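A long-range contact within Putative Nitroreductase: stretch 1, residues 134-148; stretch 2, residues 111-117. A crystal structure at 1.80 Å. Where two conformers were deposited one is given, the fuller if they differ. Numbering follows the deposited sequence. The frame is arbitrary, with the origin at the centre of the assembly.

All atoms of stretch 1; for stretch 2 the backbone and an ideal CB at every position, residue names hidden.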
# COMPACT_ATOMS: atom_id res chain seq x y z
N SER A 134 -21.65 -4.06 -1.62
CA SER A 134 -22.57 -3.11 -2.20
C SER A 134 -21.96 -1.72 -2.19
O SER A 134 -20.94 -1.49 -1.54
CB SER A 134 -23.88 -3.07 -1.41
OG SER A 134 -23.68 -2.76 -0.03
N LEU A 135 -22.58 -0.82 -2.94
CA LEU A 135 -22.25 0.59 -2.96
C LEU A 135 -23.46 1.33 -2.39
O LEU A 135 -24.61 1.02 -2.74
CB LEU A 135 -22.00 1.09 -4.38
CG LEU A 135 -20.71 0.64 -5.03
CD1 LEU A 135 -20.80 1.05 -6.52
CD2 LEU A 135 -19.48 1.24 -4.36
N ILE A 136 -23.22 2.27 -1.48
CA ILE A 136 -24.30 3.12 -1.00
C ILE A 136 -24.11 4.47 -1.66
O ILE A 136 -23.08 5.12 -1.47
CB ILE A 136 -24.33 3.28 0.51
CG1 ILE A 136 -24.56 1.91 1.16
CG2 ILE A 136 -25.44 4.28 0.91
CD1 ILE A 136 -24.33 1.88 2.65
N HIS A 137 -25.09 4.84 -2.48
CA HIS A 137 -25.09 6.09 -3.21
C HIS A 137 -25.63 7.12 -2.24
O HIS A 137 -26.83 7.31 -2.13
CB HIS A 137 -25.93 5.94 -4.45
CG HIS A 137 -25.85 7.08 -5.42
ND1 HIS A 137 -26.82 7.32 -6.37
CD2 HIS A 137 -24.91 8.03 -5.59
CE1 HIS A 137 -26.46 8.36 -7.11
NE2 HIS A 137 -25.31 8.82 -6.64
N TYR A 138 -24.73 7.77 -1.53
CA TYR A 138 -25.17 8.67 -0.48
C TYR A 138 -25.31 10.11 -0.89
O TYR A 138 -25.78 10.91 -0.09
CB TYR A 138 -24.30 8.55 0.75
CG TYR A 138 -22.89 9.04 0.65
CD1 TYR A 138 -21.87 8.18 0.24
CD2 TYR A 138 -22.54 10.31 1.08
CE1 TYR A 138 -20.53 8.63 0.18
CE2 TYR A 138 -21.21 10.77 1.02
CZ TYR A 138 -20.21 9.91 0.57
OH TYR A 138 -18.88 10.31 0.54
N TRP A 139 -24.90 10.46 -2.10
CA TRP A 139 -25.04 11.84 -2.57
C TRP A 139 -25.18 11.83 -4.07
O TRP A 139 -24.35 11.26 -4.75
CB TRP A 139 -23.84 12.69 -2.15
CG TRP A 139 -23.99 14.12 -2.51
CD1 TRP A 139 -23.36 14.78 -3.50
CD2 TRP A 139 -24.89 15.04 -1.91
NE1 TRP A 139 -23.78 16.08 -3.53
CE2 TRP A 139 -24.72 16.27 -2.56
CE3 TRP A 139 -25.80 14.95 -0.85
CZ2 TRP A 139 -25.44 17.41 -2.20
CZ3 TRP A 139 -26.51 16.08 -0.50
CH2 TRP A 139 -26.33 17.29 -1.18
N GLU A 140 -26.30 12.33 -4.56
CA GLU A 140 -26.49 12.42 -6.00
C GLU A 140 -26.50 13.88 -6.43
O GLU A 140 -27.46 14.62 -6.17
CB GLU A 140 -27.76 11.73 -6.48
CG GLU A 140 -27.82 11.79 -8.03
CD GLU A 140 -28.92 10.95 -8.65
OE1 GLU A 140 -29.55 10.12 -7.94
OE2 GLU A 140 -29.13 11.14 -9.87
N SER A 141 -25.41 14.30 -7.05
CA SER A 141 -25.26 15.62 -7.64
C SER A 141 -24.03 15.54 -8.52
O SER A 141 -23.25 14.58 -8.43
CB SER A 141 -25.09 16.73 -6.59
OG SER A 141 -23.75 16.77 -6.11
N ASP A 142 -23.82 16.51 -9.40
CA ASP A 142 -22.62 16.44 -10.24
C ASP A 142 -21.46 17.09 -9.52
O ASP A 142 -21.37 18.32 -9.43
CB ASP A 142 -22.79 17.05 -11.63
CG ASP A 142 -21.71 16.56 -12.58
OD1 ASP A 142 -21.58 15.33 -12.73
OD2 ASP A 142 -21.01 17.38 -13.20
N VAL A 143 -20.55 16.24 -9.07
CA VAL A 143 -19.41 16.61 -8.24
C VAL A 143 -18.09 16.56 -9.02
O VAL A 143 -17.03 16.90 -8.47
CB VAL A 143 -19.27 15.64 -7.05
CG1 VAL A 143 -20.52 15.67 -6.13
CG2 VAL A 143 -18.98 14.21 -7.52
N TRP A 144 -18.13 16.18 -10.29
CA TRP A 144 -16.89 15.95 -11.05
C TRP A 144 -16.01 17.19 -11.15
O TRP A 144 -14.79 17.12 -10.90
CB TRP A 144 -17.19 15.37 -12.44
CG TRP A 144 -16.04 14.65 -13.03
CD1 TRP A 144 -15.19 15.11 -13.97
CD2 TRP A 144 -15.57 13.36 -12.65
NE1 TRP A 144 -14.26 14.16 -14.26
CE2 TRP A 144 -14.47 13.07 -13.46
CE3 TRP A 144 -16.01 12.39 -11.75
CZ2 TRP A 144 -13.79 11.85 -13.40
CZ3 TRP A 144 -15.33 11.20 -11.68
CH2 TRP A 144 -14.23 10.94 -12.49
N GLN A 145 -16.60 18.33 -11.50
CA GLN A 145 -15.83 19.55 -11.60
C GLN A 145 -15.13 19.90 -10.28
O GLN A 145 -13.97 20.34 -10.28
CB GLN A 145 -16.65 20.71 -12.13
CG GLN A 145 -15.78 21.94 -12.33
CD GLN A 145 -16.49 23.03 -13.05
OE1 GLN A 145 -17.25 22.78 -13.98
NE2 GLN A 145 -16.22 24.27 -12.65
N SER A 146 -15.83 19.71 -9.16
CA SER A 146 -15.23 19.97 -7.83
C SER A 146 -14.02 19.05 -7.61
O SER A 146 -13.01 19.46 -7.02
CB SER A 146 -16.25 19.83 -6.69
OG SER A 146 -16.78 18.51 -6.57
N LEU A 147 -14.11 17.81 -8.07
CA LEU A 147 -13.01 16.87 -7.95
C LEU A 147 -11.86 17.32 -8.85
O LEU A 147 -10.69 17.28 -8.45
CB LEU A 147 -13.45 15.43 -8.28
CG LEU A 147 -12.33 14.38 -8.08
CD1 LEU A 147 -11.71 14.39 -6.64
CD2 LEU A 147 -12.92 13.01 -8.43
N GLN A 148 -12.18 17.76 -10.06
CA GLN A 148 -11.17 18.28 -10.95
C GLN A 148 -10.45 19.48 -10.32
O GLN A 148 -9.25 19.49 -10.28
CB GLN A 148 -11.79 18.67 -12.29
CG GLN A 148 -12.21 17.47 -13.14
CD GLN A 148 -12.85 17.88 -14.43
OE1 GLN A 148 -13.97 18.45 -14.44
NE2 GLN A 148 -12.15 17.62 -15.55
N UNK A 111 -13.01 2.88 0.93
CA UNK A 111 -13.07 3.03 -0.51
C UNK A 111 -14.35 3.72 -0.92
O UNK A 111 -15.46 3.27 -0.57
CB UNK A 111 -12.95 1.67 -1.20
N UNK A 112 -14.19 4.79 -1.69
CA UNK A 112 -15.30 5.50 -2.28
C UNK A 112 -15.22 5.44 -3.80
O UNK A 112 -14.14 5.35 -4.35
CB UNK A 112 -15.32 6.95 -1.80
N UNK A 113 -16.37 5.50 -4.45
CA UNK A 113 -16.42 5.65 -5.89
C UNK A 113 -17.13 6.98 -6.17
O UNK A 113 -18.22 7.27 -5.62
CB UNK A 113 -17.13 4.47 -6.56
N UNK A 114 -16.52 7.77 -7.04
CA UNK A 114 -17.08 9.06 -7.49
C UNK A 114 -17.49 8.88 -8.94
O UNK A 114 -16.70 8.43 -9.75
CB UNK A 114 -16.08 10.21 -7.34
N UNK A 115 -18.75 9.20 -9.24
CA UNK A 115 -19.24 9.08 -10.61
C UNK A 115 -19.45 10.43 -11.28
O UNK A 115 -20.10 11.32 -10.74
CB UNK A 115 -20.55 8.29 -10.63
N UNK A 116 -18.94 10.54 -12.49
CA UNK A 116 -19.18 11.70 -13.32
C UNK A 116 -20.63 11.74 -13.81
O UNK A 116 -21.12 12.81 -14.22
CB UNK A 116 -18.22 11.70 -14.51
N UNK A 117 -21.29 10.58 -13.85
CA UNK A 117 -22.67 10.47 -14.32
C UNK A 117 -22.64 9.83 -15.69
O UNK A 117 -22.24 10.46 -16.66
CB UNK A 117 -23.37 11.83 -14.36

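Position 111 lies on a strand whose ideal CB has nothing of stretch 1 within 5.5 Å. The contact sets no rule here beyond strand geometry, which beta-branched residues tolerate well; the deposited residue is Val111.

At position 112 the CA-to-CB bond points sideways, and the nearest visible atom is Tyr138 OH, 5.4 Å from the ideal CB. A small side chain would fall short, while a long aliphatic or an aromatic one could reach the tyrosine. The residue is Tyr112, in the m rotamer. Its CE2 comes 3.5 Å from Tyr138 OH and 4.0 Å from Tyr138 CE1, an oblique approach of one ring to the other.

Position 113 is also sideways, with Leu135 CD2 4.6 Å from the ideal CB. Leu135 offers only a hydrocarbon surface, so valine, isoleucine or leucine would all be reasonable. Val113 meets it with CG2, 4.1 Å from Leu135 CD2.

Position 114 points toward stretch 1, into a hollow lined by Val143 CG2, Trp144 CZ3 and Leu147 CD2, each between 4.4 and 4.9 Å from the ideal CB. The lining is apolar and close, which favours a compact aliphatic side chain. Val114 fills it with one methyl: CG1 lies 3.5 Å from Val143 CG2, 4.1 Å from Trp144 CE3 and 4.1 Å from Leu147 CD2, so a single group touches both the turn and the start of the helix.

At position 115 the bond points away, so stretch 1 sets no rule for the side chain and many would do; the backbone is left to face stretch 1. Ser115 OG accepts a hydrogen bond from the backbone N of position 117 at 3.0 Å. The Ser115 carbonyl works across the contact through water 1, which donates to Ser115 O (2.9 Å) and Asp142 OD1 (2.5 Å) and accepts from Val143 N (2.8 Å).

Position 116 points sideways, its ideal CB 3.6 Å from Trp144 CE3. A long, flexible chain could run across the indole, and methionine, lysine or arginine would suit. Arg116, extended with every chi near t, lays CD 3.5 Å from the centroid of the Trp144 five-membered ring, almost on the ring normal, and NE 3.4 Å from Trp144 CD1. Methylene and guanidinium thus share one ring face, while NH1 and NH2 find partners elsewhere in the structure.

Position 117, at phi/psi 106/105, would jam a CB against the preceding carbonyl O, and the ideal CB is also 4.3 Å from Asp142 OD1. The backbone alone calls for glycine, and Gly117 is found.

Stretch 2 111-117: VYVVSRG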
# COMPACT_ATOMS: atom_id res chain seq x y z
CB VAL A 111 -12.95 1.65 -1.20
CG1 VAL A 111 -13.23 1.77 -2.74
CG2 VAL A 111 -11.55 1.02 -0.92
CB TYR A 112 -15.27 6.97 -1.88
CG TYR A 112 -15.45 7.17 -0.40
CD1 TYR A 112 -14.37 7.09 0.46
CD2 TYR A 112 -16.70 7.44 0.11
CE1 TYR A 112 -14.54 7.23 1.84
CE2 TYR A 112 -16.89 7.59 1.48
CZ TYR A 112 -15.81 7.51 2.34
OH TYR A 112 -16.02 7.68 3.68
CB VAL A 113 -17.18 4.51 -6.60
CG1 VAL A 113 -17.36 4.81 -8.08
CG2 VAL A 113 -16.45 3.16 -6.41
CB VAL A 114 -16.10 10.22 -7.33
CG1 VAL A 114 -16.72 11.53 -7.85
CG2 VAL A 114 -15.69 10.37 -5.88
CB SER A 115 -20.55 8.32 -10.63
OG SER A 115 -21.10 8.28 -11.97
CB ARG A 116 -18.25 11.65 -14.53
CG ARG A 116 -18.18 12.96 -15.31
CD ARG A 116 -16.99 12.88 -16.24
NE ARG A 116 -16.71 14.18 -16.84
CZ ARG A 116 -15.64 14.45 -17.57
NH1 ARG A 116 -14.74 13.52 -17.80
NH2 ARG A 116 -15.44 15.67 -18.05
O HOH W 1 -20.32 14.19 -10.89
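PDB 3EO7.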